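Local coordinates for ferredoxin (Mycobacterium smegmatis, PDB 2V2K), which transfers electrons in a wide variety of metabolic reactions as a seven-iron ferredoxin with one [4Fe-4S] and one [3Fe-4S] cluster, at residues T1-A5 against M31-P36; I25-A29 against D73-E77. All coordinates share one frame; numbering follows the deposited sequence.

Contact 1: T1-A5 against M31-P36. With F3S (Fe3-s4 cluster), chain C; F3S (Fe3-s4 cluster), chain D.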
loop_
_atom_site.group_PDB
_atom_site.type_symbol
_atom_site.label_atom_id
_atom_site.label_comp_id
_atom_site.label_asym_id
_atom_site.label_seq_id
_atom_site.Cartn_x
_atom_site.Cartn_y
_atom_site.Cartn_z
ATOM N N THR A 1 2.619 -11.674 2.855
ATOM C CA THR A 1 2.144 -10.491 2.147
ATOM C C THR A 1 3.297 -9.551 1.811
ATOM O O THR A 1 4.350 -9.591 2.446
ATOM C CB THR A 1 1.092 -9.726 2.970
ATOM O OG1 THR A 1 0.442 -8.758 2.137
ATOM C CG2 THR A 1 1.748 -9.017 4.146
ATOM N N TYR A 2 3.089 -8.705 0.807
ATOM C CA TYR A 2 3.990 -7.615 0.538
ATOM C C TYR A 2 3.388 -6.326 1.173
ATOM O O TYR A 2 2.198 -6.288 1.534
ATOM C CB TYR A 2 4.226 -7.480 -0.977
ATOM C CG TYR A 2 5.201 -8.513 -1.524
ATOM C CD1 TYR A 2 6.405 -8.123 -2.105
ATOM C CD2 TYR A 2 4.947 -9.878 -1.405
ATOM C CE1 TYR A 2 7.308 -9.069 -2.598
ATOM C CE2 TYR A 2 5.844 -10.832 -1.894
ATOM C CZ TYR A 2 7.014 -10.421 -2.493
ATOM O OH TYR A 2 7.911 -11.363 -2.976
ATOM N N VAL A 3 4.240 -5.320 1.339
ATOM C CA VAL A 3 3.970 -4.090 2.115
ATOM C C VAL A 3 4.470 -2.857 1.346
ATOM O O VAL A 3 5.603 -2.852 0.855
ATOM C CB VAL A 3 4.643 -4.143 3.519
ATOM C CG1 VAL A 3 4.408 -2.846 4.279
ATOM C CG2 VAL A 3 4.119 -5.355 4.290
ATOM N N ILE A 4 3.624 -1.825 1.229
ATOM C CA ILE A 4 4.059 -0.521 0.722
ATOM C C ILE A 4 4.512 0.339 1.923
ATOM O O ILE A 4 3.773 0.521 2.897
ATOM C CB ILE A 4 2.950 0.170 -0.123
ATOM C CG1 ILE A 4 2.487 -0.757 -1.267
ATOM C CG2 ILE A 4 3.452 1.503 -0.670
ATOM C CD1 ILE A 4 1.439 -0.173 -2.209
ATOM N N ALA A 5 5.729 0.874 1.819
ATOM C CA ALA A 5 6.358 1.692 2.875
ATOM C C ALA A 5 6.470 3.192 2.469
ATOM O O ALA A 5 5.928 3.610 1.420
ATOM C CB ALA A 5 7.755 1.099 3.217
ATOM N N MET A 31 -1.023 7.527 -0.065
ATOM C CA MET A 31 -0.235 6.415 -0.641
ATOM C C MET A 31 -1.179 5.291 -1.088
ATOM O O MET A 31 -2.397 5.405 -0.931
ATOM C CB MET A 31 0.825 5.880 0.362
ATOM C CG MET A 31 0.259 5.344 1.660
ATOM S SD MET A 31 1.511 4.884 2.888
ATOM C CE MET A 31 2.217 3.393 2.203
ATOM N N LEU A 32 -0.604 4.251 -1.701
ATOM C CA LEU A 32 -1.300 2.986 -1.941
ATOM C C LEU A 32 -0.969 1.979 -0.822
ATOM O O LEU A 32 0.021 2.127 -0.123
ATOM C CB LEU A 32 -0.965 2.400 -3.312
ATOM C CG LEU A 32 -1.890 2.937 -4.396
ATOM C CD1 LEU A 32 -1.605 4.437 -4.583
ATOM C CD2 LEU A 32 -1.747 2.167 -5.703
ATOM N N TYR A 33 -1.850 0.990 -0.668
ATOM C CA TYR A 33 -1.830 0.003 0.425
ATOM C C TYR A 33 -2.142 -1.392 -0.117
ATOM O O TYR A 33 -3.096 -1.561 -0.903
ATOM C CB TYR A 33 -2.864 0.371 1.496
ATOM C CG TYR A 33 -2.746 1.776 2.095
ATOM C CD1 TYR A 33 -3.316 2.898 1.467
ATOM C CD2 TYR A 33 -2.075 1.974 3.287
ATOM C CE1 TYR A 33 -3.207 4.182 2.037
ATOM C CE2 TYR A 33 -1.957 3.247 3.860
ATOM C CZ TYR A 33 -2.536 4.337 3.231
ATOM O OH TYR A 33 -2.394 5.578 3.822
ATOM N N ILE A 34 -1.333 -2.374 0.252
ATOM C CA ILE A 34 -1.551 -3.794 -0.142
ATOM C C ILE A 34 -2.423 -4.462 0.908
ATOM O O ILE A 34 -2.085 -4.440 2.114
ATOM C CB ILE A 34 -0.224 -4.565 -0.310
ATOM C CG1 ILE A 34 0.531 -4.009 -1.531
ATOM C CG2 ILE A 34 -0.478 -6.090 -0.368
ATOM C CD1 ILE A 34 1.950 -4.535 -1.751
ATOM N N HIS A 35 -3.533 -5.060 0.478
ATOM C CA HIS A 35 -4.421 -5.750 1.424
ATOM C C HIS A 35 -3.796 -7.063 1.855
ATOM O O HIS A 35 -3.646 -7.956 1.018
ATOM C CB HIS A 35 -5.785 -6.026 0.783
ATOM C CG HIS A 35 -6.856 -6.306 1.773
ATOM N ND1 HIS A 35 -6.664 -7.137 2.852
ATOM C CD2 HIS A 35 -8.129 -5.855 1.866
ATOM C CE1 HIS A 35 -7.766 -7.173 3.577
ATOM N NE2 HIS A 35 -8.663 -6.389 3.013
ATOM N N PRO A 36 -3.432 -7.184 3.146
ATOM C CA PRO A 36 -2.697 -8.361 3.630
ATOM C C PRO A 36 -3.475 -9.687 3.642
ATOM O O PRO A 36 -2.858 -10.756 3.742
ATOM C CB PRO A 36 -2.331 -7.984 5.074
ATOM C CG PRO A 36 -3.308 -7.029 5.474
ATOM C CD PRO A 36 -3.702 -6.246 4.256
HETATM FE FE1 F3S C . 0.695 -9.288 -3.463
HETATM FE FE3 F3S C . 2.188 -7.744 -5.170
HETATM FE FE4 F3S C . -0.276 -8.602 -5.865
HETATM S S1 F3S C . 2.916 -9.493 -3.904
HETATM S S2 F3S C . -0.488 -10.664 -4.875
HETATM S S3 F3S C . 0.233 -7.152 -4.097
HETATM S S4 F3S C . 1.576 -8.506 -7.260
HETATM FE FE1 F3S D . 2.979 1.783 -6.424
HETATM FE FE3 F3S D . 3.458 3.741 -4.707
HETATM FE FE4 F3S D . 5.455 2.680 -6.087
HETATM S S1 F3S D . 1.761 3.647 -5.991
HETATM S S2 F3S D . 4.560 2.038 -8.035
HETATM S S3 F3S D . 4.118 1.712 -4.559
HETATM S S4 F3S D . 5.138 4.866 -5.438
HETATM O O HOH W 1 0.265 -5.330 3.368
#
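The side chains of Ile4 and Ile34 cross at about a right angle between two antiparallel strands that share no backbone hydrogen bond, their CG1 atoms 3.8 Å apart. In the Ile4 conformer described here, CG1 is anti to the carbonyl carbon (chi1 -55°), and both branches lean on Leu32 O, a buried carbonyl with no polar partner in the model. CG2 also meets CE of Met31, whose chain bends at chi3 (-72°) and brings that methyl 3.3 Å from Ile4 O. Ile34 sends CD1 against Tyr2 CB at 3.8 Å. Tyr2 O is gripped by Thr1 OG1 at 3.1 Å and by a water at 2.8 Å that also donates to Ile34 O. The Tyr2 ring turns outward and lays one face over S1 of the Fe3-S4 cluster in the site that by similarity holds [4Fe-4S] (CD2 to S1 3.2 Å), while Leu32 rests its two methyls against S1 of the second Fe3-S4 cluster, CD1 at 3.7 Å. This is the apolar core between the two antiparallel strand pairs of a bacterial-type ferredoxin. Strand 54-56 pairs with 2-4, strand 25-27 with 32-34, and Asn71 of helix 67-73 hydrogen-bonds both Ile4 O and Ile34 N.

Contact 2: I25-A29 against D73-E77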
loop_
_atom_site.group_PDB
_atom_site.type_symbol
_atom_site.label_atom_id
_atom_site.label_comp_id
_atom_site.label_asym_id
_atom_site.label_seq_id
_atom_site.Cartn_x
_atom_site.Cartn_y
_atom_site.Cartn_z
ATOM N N ILE A 25 -4.173 -3.899 -4.412
ATOM C CA ILE A 25 -3.431 -2.696 -4.081
ATOM C C ILE A 25 -4.391 -1.514 -4.231
ATOM O O ILE A 25 -4.827 -1.203 -5.328
ATOM C CB ILE A 25 -2.143 -2.496 -4.934
ATOM C CG1 ILE A 25 -1.363 -3.817 -5.091
ATOM C CG2 ILE A 25 -1.266 -1.370 -4.260
ATOM C CD1 ILE A 25 0.041 -3.717 -5.712
ATOM N N TYR A 26 -4.723 -0.907 -3.091
ATOM C CA TYR A 26 -5.798 0.080 -2.976
ATOM C C TYR A 26 -5.251 1.482 -2.719
ATOM O O TYR A 26 -4.254 1.634 -2.008
ATOM C CB TYR A 26 -6.753 -0.277 -1.845
ATOM C CG TYR A 26 -7.545 -1.576 -1.989
ATOM C CD1 TYR A 26 -8.929 -1.562 -2.178
ATOM C CD2 TYR A 26 -6.921 -2.836 -1.909
ATOM C CE1 TYR A 26 -9.679 -2.769 -2.281
ATOM C CE2 TYR A 26 -7.671 -4.036 -2.000
ATOM C CZ TYR A 26 -9.039 -3.990 -2.188
ATOM O OH TYR A 26 -9.766 -5.167 -2.299
ATOM N N GLU A 27 -5.946 2.488 -3.249
ATOM C CA GLU A 27 -5.455 3.869 -3.190
ATOM C C GLU A 27 -6.079 4.709 -2.067
ATOM O O GLU A 27 -7.300 4.818 -1.981
ATOM C CB GLU A 27 -5.705 4.578 -4.516
ATOM C CG GLU A 27 -4.988 5.917 -4.620
ATOM C CD GLU A 27 -5.184 6.606 -5.943
ATOM O OE1 GLU A 27 -5.791 5.998 -6.856
ATOM O OE2 GLU A 27 -4.750 7.780 -6.076
ATOM N N GLY A 28 -5.223 5.314 -1.250
ATOM C CA GLY A 28 -5.629 6.321 -0.256
ATOM C C GLY A 28 -5.270 7.722 -0.760
ATOM O O GLY A 28 -4.771 7.886 -1.870
ATOM N N ALA A 29 -5.529 8.727 0.068
ATOM C CA ALA A 29 -5.126 10.098 -0.211
ATOM C C ALA A 29 -3.610 10.286 -0.276
ATOM O O ALA A 29 -3.126 11.068 -1.098
ATOM C CB ALA A 29 -5.717 11.031 0.849
ATOM N N ASP A 73 -4.337 -1.552 8.598
ATOM C CA ASP A 73 -5.262 -0.543 9.197
ATOM C C ASP A 73 -6.080 0.249 8.154
ATOM O O ASP A 73 -7.200 0.724 8.450
ATOM C CB ASP A 73 -4.483 0.449 10.094
ATOM C CG ASP A 73 -4.008 -0.149 11.430
ATOM O OD1 ASP A 73 -4.492 -1.232 11.832
ATOM O OD2 ASP A 73 -3.162 0.502 12.110
ATOM N N PHE A 74 -5.539 0.402 6.944
ATOM C CA PHE A 74 -6.277 1.058 5.853
ATOM C C PHE A 74 -7.664 0.438 5.590
ATOM O O PHE A 74 -8.595 1.136 5.171
ATOM C CB PHE A 74 -5.477 1.055 4.551
ATOM C CG PHE A 74 -6.141 1.801 3.426
ATOM C CD1 PHE A 74 -6.074 3.196 3.348
ATOM C CD2 PHE A 74 -6.795 1.112 2.415
ATOM C CE1 PHE A 74 -6.657 3.880 2.302
ATOM C CE2 PHE A 74 -7.398 1.796 1.359
ATOM C CZ PHE A 74 -7.338 3.167 1.302
ATOM N N PHE A 75 -7.780 -0.865 5.839
ATOM C CA PHE A 75 -8.994 -1.631 5.511
ATOM C C PHE A 75 -9.965 -1.804 6.706
ATOM O O PHE A 75 -10.901 -2.599 6.641
ATOM C CB PHE A 75 -8.568 -2.974 4.888
ATOM C CG PHE A 75 -7.729 -2.805 3.679
ATOM C CD1 PHE A 75 -8.326 -2.541 2.467
ATOM C CD2 PHE A 75 -6.340 -2.829 3.752
ATOM C CE1 PHE A 75 -7.584 -2.345 1.341
ATOM C CE2 PHE A 75 -5.582 -2.633 2.617
ATOM C CZ PHE A 75 -6.201 -2.396 1.392
ATOM N N ALA A 76 -9.745 -1.058 7.789
ATOM C CA ALA A 76 -10.634 -1.118 8.960
ATOM C C ALA A 76 -12.126 -1.001 8.593
ATOM O O ALA A 76 -12.943 -1.765 9.118
ATOM C CB ALA A 76 -10.245 -0.051 9.988
ATOM N N GLU A 77 -12.466 -0.072 7.688
ATOM C CA GLU A 77 -13.871 0.187 7.304
ATOM C C GLU A 77 -14.247 -0.414 5.948
ATOM O O GLU A 77 -15.440 -0.543 5.607
ATOM C CB GLU A 77 -14.124 1.689 7.275
ATOM C CG GLU A 77 -13.823 2.384 8.605
#
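An edge-to-face aromatic contact joins strand 25-27 to the loop that follows helix 67-73. Phe75 turns its edge to one face of Tyr26, the planes at 79° and the ring centroids 4.8 Å apart; its CE1 stands off-centre, toward the rim, 3.4 Å from Tyr26 CD2. Phe74 and Phe75 are the two central residues of a type I turn, closed by Ala76 N bonding to Asp73 O at 3.2 Å. Their first torsions differ, with CG of Phe74 anti to the backbone N (chi1 -176°) and CG of Phe75 anti to the carbonyl carbon (chi1 -58°), and CD2 of Phe74 ends over the centre of the Phe75 ring. In this ferredoxin fold the turn covers the hairpin 25-34 from outside the cluster core: Phe74 also stacks on Tyr33, and Phe75 on His35. Tyr26 CB, Glu27 O and Gly28 CA approach the Phe74 ring obliquely. Its CE2 touches Tyr26 CB at 3.9 Å, CZ comes 3.7 Å from Glu27 O, and CE1 packs 3.7 Å from CA of Gly28, where no side chain intervenes. Tyr26 OH, beyond the stack, is hydrogen-bonded to Glu38 and Gly83 N, and Glu27 OE2 forms salt bridges with Lys12 and Lys14.

In the fold
From the N terminus, strand 2-4 is laid down first, and the chain runs through helix 15-19 to the hairpin of strands 25-27 and 32-34. Contact 1 closes this loop of 25 residues when 31-36 comes back over 1-5. Contact 2 begins inside that loop, at 25-29, and closes only after strand 54-56 and helix 67-73 have passed, so the two cross rather than nest. They share the hairpin: Tyr33 O and Tyr26 N lie 2.8 Å apart, a probable hydrogen bond. Contact 1 ties it inward to the N-terminal strand and the clusters, contact 2 outward to the post-helix loop, within a single chain of two antiparallel pairs.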